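Long-range contacts in malate dehydrogenase (Picrophilus torridus, PDB 4BGV), which probably catalyses the reversible, NAD-dependent oxidation of malate to oxaloacetate in the tricarboxylic acid cycle: residues I8-V13 against I29-I34; M184-R189 against E209-T214. All blocks are in the same frame, centred on the assembly; numbering follows the deposited sequence.

Both contacts are largely buried, but they lie on opposite sides of the chain's centre, with their own centres about 32 Å apart and nearest atoms about 16 Å apart. Interaction 1 joins the end of strand 4-8 and the glycine-rich turn to strand 28-33 in the NAD-binding domain; it rests on two hydrogen bonds, one between backbones and one from a backbone N-H to a carboxylate, with a small apolar touch. Interaction 2 sets strand 184-193 against helix 204-215 in the C-terminal domain, where methyl groups, a proline ring and a thioether meet. The two share no element: one contact shapes a probable cofactor site, the other packs a helix on a sheet beside the probable proton acceptor and a probable substrate-binding arginine.

Interaction 1: residues I8-V13 against I29-I34; sequences IGAGAV and IYIFDI
The dinucleotide-binding turn of a Rossmann fold brings Gly9 and Ala10 against Phe32 and Asp33, where strand 4-8 gives way to the turn before helix 12-23. Ile8 pairs with Phe32 in parallel register, and both side chains lie on the same face of the sheet. One residue on, Gly9 N donates to Phe32 O at 2.6 Å. The chain then leaves the sheet, and its next N-H is taken up by a side chain: Ala10 N reaches Asp33 OD2 at 2.8 Å in an almost straight bond (171°), using the anti lone pair of the carboxylate. CG of Asp33 stands anti to its backbone N (chi1 -158°), which swings OD2 across to the turn, while OD1 accepts from Val35 N; two backbone N-H groups thus fix the rotation of the carboxylate.

Together, strand 4-8, helix 12-23 and strand 28-33 make the first beta-alpha-beta unit, with Gly9, Gly11 and Gly14 forming the GxGxxG signature. At the backbone angles of Gly9 (phi 110°) a CB would be jammed against the preceding carbonyl O, which calls for glycine. The methyl of Ala10 points toward the strand and touches both Ile31 CG2, at 3.6 Å, and Asp33 CB, at 3.7 Å. Leu38 and Ala39 of helix 38-47 also pack on that methyl. Gly11 is the N-cap residue of helix 12-23, and by similarity the turn and Asp33 both bind NAD; in relatives an acidic residue ending this second strand holds the adenosine ribose hydroxyls.

Interaction 2: residues M184-R189 against E209-T214; sequences MVPFIR and EIVKRT
Val211 projects from helix 204-215 as a forked knob, its two methyls dividing between Pro186 and Ile188 on the strand. CG1, anti to the backbone N (chi1 167°), meets Pro186 CG at 3.9 Å, the two side chains crossing at about a right angle. CG2 takes the other side, where Ile188 CD1 approaches to 3.7 Å from the corner at which the chain turns. A helical turn further on, the bump comes from the strand: the chain of Met184 extends toward the helix and bends at chi3 (85°), laying SD 3.6 Å from Thr214 CG2 and CE 3.9 Å from the same methyl. CE also settles 3.9 Å from Val211 O, filling the hollow between Val211 and Thr214.

Thr214 keeps its methyl for this packing and turns OG1 back to its own helix, where it donates to Ile210 O at 2.8 Å. That carbonyl also accepts from Thr214 N, the two donors arriving from opposite faces of its plane. A serine here would probably open a gap beside Met184 SD and CE, leaving the thioether free to shift. The axes of the short segments 184-187 and 209-214 run roughly antiparallel, at 148°, and approach to 10.0 Å. Such close apolar packing of a helix on a sheet belongs to the alpha/beta C-terminal domain of malate and lactate dehydrogenases, here near His180 and Arg156, the probable proton acceptor and a probable substrate ligand.

Interaction 1: residues I8-V13 against I29-I34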
loop_
_atom_site.group_PDB
_atom_site.type_symbol
_atom_site.label_atom_id
_atom_site.label_comp_id
_atom_site.label_asym_id
_atom_site.label_seq_id
_atom_site.Cartn_x
_atom_site.Cartn_y
_atom_site.Cartn_z
ATOM N N ILE A 8 9.746 10.128 21.237
ATOM C CA ILE A 8 10.710 10.911 21.996
ATOM C C ILE A 8 12.085 10.704 21.358
ATOM O O ILE A 8 12.604 9.583 21.324
ATOM C CB ILE A 8 10.699 10.508 23.483
ATOM C CG1 ILE A 8 9.303 10.701 24.085
ATOM C CG2 ILE A 8 11.737 11.312 24.276
ATOM C CD1 ILE A 8 9.224 10.323 25.574
ATOM N N GLY A 9 12.648 11.781 20.821
ATOM C CA GLY A 9 13.900 11.728 20.076
ATOM C C GLY A 9 13.615 11.987 18.605
ATOM O O GLY A 9 12.832 11.266 17.981
ATOM N N ALA A 10 14.230 13.029 18.056
ATOM C CA ALA A 10 14.014 13.394 16.658
ATOM C C ALA A 10 15.278 13.258 15.809
ATOM O O ALA A 10 15.389 13.872 14.754
ATOM C CB ALA A 10 13.438 14.810 16.559
ATOM N N GLY A 11 16.221 12.437 16.266
ATOM C CA GLY A 11 17.396 12.108 15.478
ATOM C C GLY A 11 17.018 11.120 14.385
ATOM O O GLY A 11 15.837 10.929 14.099
ATOM N N ALA A 12 18.012 10.478 13.781
ATOM C CA ALA A 12 17.757 9.592 12.640
ATOM C C ALA A 12 16.737 8.499 12.963
ATOM O O ALA A 12 15.829 8.243 12.189
ATOM C CB ALA A 12 19.077 8.957 12.146
ATOM N N VAL A 13 16.887 7.842 14.103
ATOM C CA VAL A 13 15.958 6.746 14.396
ATOM C C VAL A 13 14.546 7.259 14.659
ATOM O O VAL A 13 13.593 6.777 14.066
ATOM C CB VAL A 13 16.459 5.831 15.548
ATOM C CG1 VAL A 13 15.386 4.798 15.926
ATOM C CG2 VAL A 13 17.726 5.111 15.109
ATOM N N ILE A 29 1.083 11.735 14.814
ATOM C CA ILE A 29 2.429 11.527 15.319
ATOM C C ILE A 29 2.961 12.827 15.898
ATOM O O ILE A 29 3.045 13.835 15.193
ATOM C CB ILE A 29 3.343 11.062 14.185
ATOM C CG1 ILE A 29 2.867 9.709 13.634
ATOM C CG2 ILE A 29 4.787 10.915 14.668
ATOM C CD1 ILE A 29 2.976 9.621 12.143
ATOM N N TYR A 30 3.271 12.816 17.190
ATOM C CA TYR A 30 3.913 13.958 17.851
ATOM C C TYR A 30 5.374 13.631 18.181
ATOM O O TYR A 30 5.661 12.601 18.817
ATOM C CB TYR A 30 3.180 14.337 19.142
ATOM C CG TYR A 30 1.868 15.079 18.941
ATOM C CD1 TYR A 30 1.180 15.010 17.741
ATOM C CD2 TYR A 30 1.331 15.866 19.961
ATOM C CE1 TYR A 30 -0.016 15.694 17.558
ATOM C CE2 TYR A 30 0.140 16.545 19.790
ATOM C CZ TYR A 30 -0.530 16.456 18.589
ATOM O OH TYR A 30 -1.724 17.134 18.409
ATOM N N ILE A 31 6.295 14.491 17.741
ATOM C CA ILE A 31 7.729 14.219 17.894
ATOM C C ILE A 31 8.292 15.180 18.932
ATOM O O ILE A 31 7.900 16.347 18.974
ATOM C CB ILE A 31 8.503 14.395 16.554
ATOM C CG1 ILE A 31 7.777 13.682 15.405
ATOM C CG2 ILE A 31 9.941 13.876 16.665
ATOM C CD1 ILE A 31 8.440 13.903 14.065
ATOM N N PHE A 32 9.200 14.681 19.774
ATOM C CA PHE A 32 9.805 15.478 20.846
ATOM C C PHE A 32 11.329 15.367 20.833
ATOM O O PHE A 32 11.879 14.287 20.627
ATOM C CB PHE A 32 9.274 15.023 22.218
ATOM C CG PHE A 32 7.776 15.125 22.345
ATOM C CD1 PHE A 32 6.948 14.138 21.807
ATOM C CD2 PHE A 32 7.197 16.219 22.973
ATOM C CE1 PHE A 32 5.563 14.245 21.892
ATOM C CE2 PHE A 32 5.817 16.331 23.081
ATOM C CZ PHE A 32 4.993 15.342 22.537
ATOM N N ASP A 33 12.004 16.491 21.060
ATOM C CA ASP A 33 13.455 16.503 21.157
ATOM C C ASP A 33 13.920 17.729 21.932
ATOM O O ASP A 33 13.349 18.820 21.815
ATOM C CB ASP A 33 14.127 16.471 19.779
ATOM C CG ASP A 33 15.565 15.954 19.850
ATOM O OD1 ASP A 33 16.456 16.727 20.256
ATOM O OD2 ASP A 33 15.802 14.762 19.549
ATOM N N ILE A 34 14.976 17.537 22.717
ATOM C CA ILE A 34 15.515 18.592 23.549
ATOM C C ILE A 34 16.243 19.658 22.725
ATOM O O ILE A 34 16.432 20.784 23.187
ATOM C CB ILE A 34 16.485 17.997 24.612
ATOM C CG1 ILE A 34 16.863 19.041 25.661
ATOM C CG2 ILE A 34 17.720 17.417 23.945
ATOM C CD1 ILE A 34 16.151 18.849 26.986
#

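Interaction 2: residues M184-R189 against E209-T214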
loop_
_atom_site.group_PDB
_atom_site.type_symbol
_atom_site.label_atom_id
_atom_site.label_comp_id
_atom_site.label_asym_id
_atom_site.label_seq_id
_atom_site.Cartn_x
_atom_site.Cartn_y
_atom_site.Cartn_z
ATOM N N MET A 184 22.456 -12.473 21.794
ATOM C CA MET A 184 21.420 -12.969 20.889
ATOM C C MET A 184 21.433 -14.486 20.921
ATOM O O MET A 184 22.496 -15.100 21.008
ATOM C CB MET A 184 21.693 -12.504 19.458
ATOM C CG MET A 184 20.557 -12.740 18.466
ATOM S SD MET A 184 21.109 -12.301 16.782
ATOM C CE MET A 184 21.914 -13.817 16.266
ATOM N N VAL A 185 20.252 -15.095 20.848
ATOM C CA VAL A 185 20.160 -16.551 20.851
ATOM C C VAL A 185 19.283 -16.993 19.684
ATOM O O VAL A 185 18.054 -16.912 19.749
ATOM C CB VAL A 185 19.556 -17.098 22.161
ATOM C CG1 VAL A 185 19.523 -18.638 22.125
ATOM C CG2 VAL A 185 20.350 -16.606 23.370
ATOM N N PRO A 186 19.916 -17.450 18.600
ATOM C CA PRO A 186 19.119 -17.945 17.475
ATOM C C PRO A 186 18.616 -19.355 17.766
ATOM O O PRO A 186 19.301 -20.101 18.473
ATOM C CB PRO A 186 20.142 -18.002 16.336
ATOM C CG PRO A 186 21.446 -18.310 17.039
ATOM C CD PRO A 186 21.368 -17.628 18.390
ATOM N N PHE A 187 17.431 -19.700 17.263
ATOM C CA PHE A 187 17.005 -21.102 17.187
ATOM C C PHE A 187 17.052 -21.437 15.706
ATOM O O PHE A 187 16.139 -21.088 14.938
ATOM C CB PHE A 187 15.569 -21.329 17.698
ATOM C CG PHE A 187 15.411 -21.294 19.203
ATOM C CD1 PHE A 187 16.075 -20.355 19.981
ATOM C CD2 PHE A 187 14.541 -22.173 19.829
ATOM C CE1 PHE A 187 15.900 -20.317 21.372
ATOM C CE2 PHE A 187 14.347 -22.138 21.207
ATOM C CZ PHE A 187 15.026 -21.204 21.981
ATOM N N ILE A 188 18.134 -22.079 15.291
ATOM C CA ILE A 188 18.305 -22.435 13.886
ATOM C C ILE A 188 17.204 -23.381 13.446
ATOM O O ILE A 188 16.692 -23.264 12.335
ATOM C CB ILE A 188 19.685 -23.076 13.640
ATOM C CG1 ILE A 188 20.787 -22.052 13.887
ATOM C CG2 ILE A 188 19.782 -23.639 12.239
ATOM C CD1 ILE A 188 20.474 -20.685 13.349
ATOM N N ARG A 189 16.819 -24.299 14.332
ATOM C CA ARG A 189 15.775 -25.270 13.999
ATOM C C ARG A 189 14.411 -24.634 13.729
ATOM O O ARG A 189 13.582 -25.228 13.040
ATOM C CB ARG A 189 15.662 -26.351 15.080
ATOM C CG ARG A 189 15.270 -25.816 16.439
ATOM C CD ARG A 189 15.583 -26.812 17.549
ATOM N NE ARG A 189 15.279 -26.224 18.844
ATOM C CZ ARG A 189 14.181 -26.488 19.540
ATOM N NH1 ARG A 189 13.293 -27.363 19.074
ATOM N NH2 ARG A 189 13.993 -25.910 20.714
ATOM N N GLU A 209 28.014 -18.437 9.622
ATOM C CA GLU A 209 28.468 -17.149 9.099
ATOM C C GLU A 209 27.361 -16.108 9.171
ATOM O O GLU A 209 27.587 -14.953 9.539
ATOM C CB GLU A 209 28.926 -17.291 7.643
ATOM C CG GLU A 209 30.176 -18.127 7.449
ATOM C CD GLU A 209 30.554 -18.276 5.979
ATOM O OE1 GLU A 209 29.814 -17.764 5.116
ATOM O OE2 GLU A 209 31.592 -18.902 5.682
ATOM N N ILE A 210 26.160 -16.532 8.808
ATOM C CA ILE A 210 25.010 -15.643 8.775
ATOM C C ILE A 210 24.557 -15.274 10.195
ATOM O O ILE A 210 24.178 -14.130 10.459
ATOM C CB ILE A 210 23.883 -16.263 7.940
ATOM C CG1 ILE A 210 24.294 -16.262 6.460
ATOM C CG2 ILE A 210 22.557 -15.509 8.151
ATOM C CD1 ILE A 210 23.288 -16.920 5.518
ATOM N N VAL A 211 24.637 -16.240 11.109
ATOM C CA VAL A 211 24.353 -15.983 12.510
ATOM C C VAL A 211 25.305 -14.930 13.089
ATOM O O VAL A 211 24.882 -13.994 13.763
ATOM C CB VAL A 211 24.385 -17.282 13.314
ATOM C CG1 VAL A 211 24.414 -16.999 14.807
ATOM C CG2 VAL A 211 23.165 -18.149 12.928
ATOM N N LYS A 212 26.597 -15.070 12.806
ATOM C CA LYS A 212 27.574 -14.113 13.302
ATOM C C LYS A 212 27.356 -12.711 12.712
ATOM O O LYS A 212 27.428 -11.712 13.435
ATOM C CB LYS A 212 28.998 -14.620 13.047
ATOM C CG LYS A 212 30.084 -13.783 13.697
ATOM C CD LYS A 212 31.455 -14.433 13.552
ATOM C CE LYS A 212 31.676 -15.510 14.600
ATOM N NZ LYS A 212 33.119 -15.878 14.698
ATOM N N ARG A 213 27.086 -12.626 11.407
ATOM C CA ARG A 213 26.782 -11.324 10.796
ATOM C C ARG A 213 25.582 -10.685 11.451
ATOM O O ARG A 213 25.546 -9.469 11.619
ATOM C CB ARG A 213 26.537 -11.441 9.291
ATOM C CG ARG A 213 26.435 -10.100 8.559
ATOM C CD ARG A 213 26.216 -10.312 7.068
ATOM N NE ARG A 213 26.082 -9.041 6.358
ATOM C CZ ARG A 213 25.743 -8.935 5.078
ATOM N NH1 ARG A 213 25.487 -10.034 4.352
ATOM N NH2 ARG A 213 25.643 -7.729 4.526
ATOM N N THR A 214 24.598 -11.503 11.828
ATOM C CA THR A 214 23.393 -10.976 12.458
ATOM C C THR A 214 23.739 -10.427 13.830
ATOM O O THR A 214 23.272 -9.354 14.209
ATOM C CB THR A 214 22.314 -12.065 12.568
ATOM O OG1 THR A 214 21.979 -12.516 11.255
ATOM C CG2 THR A 214 21.046 -11.524 13.260
#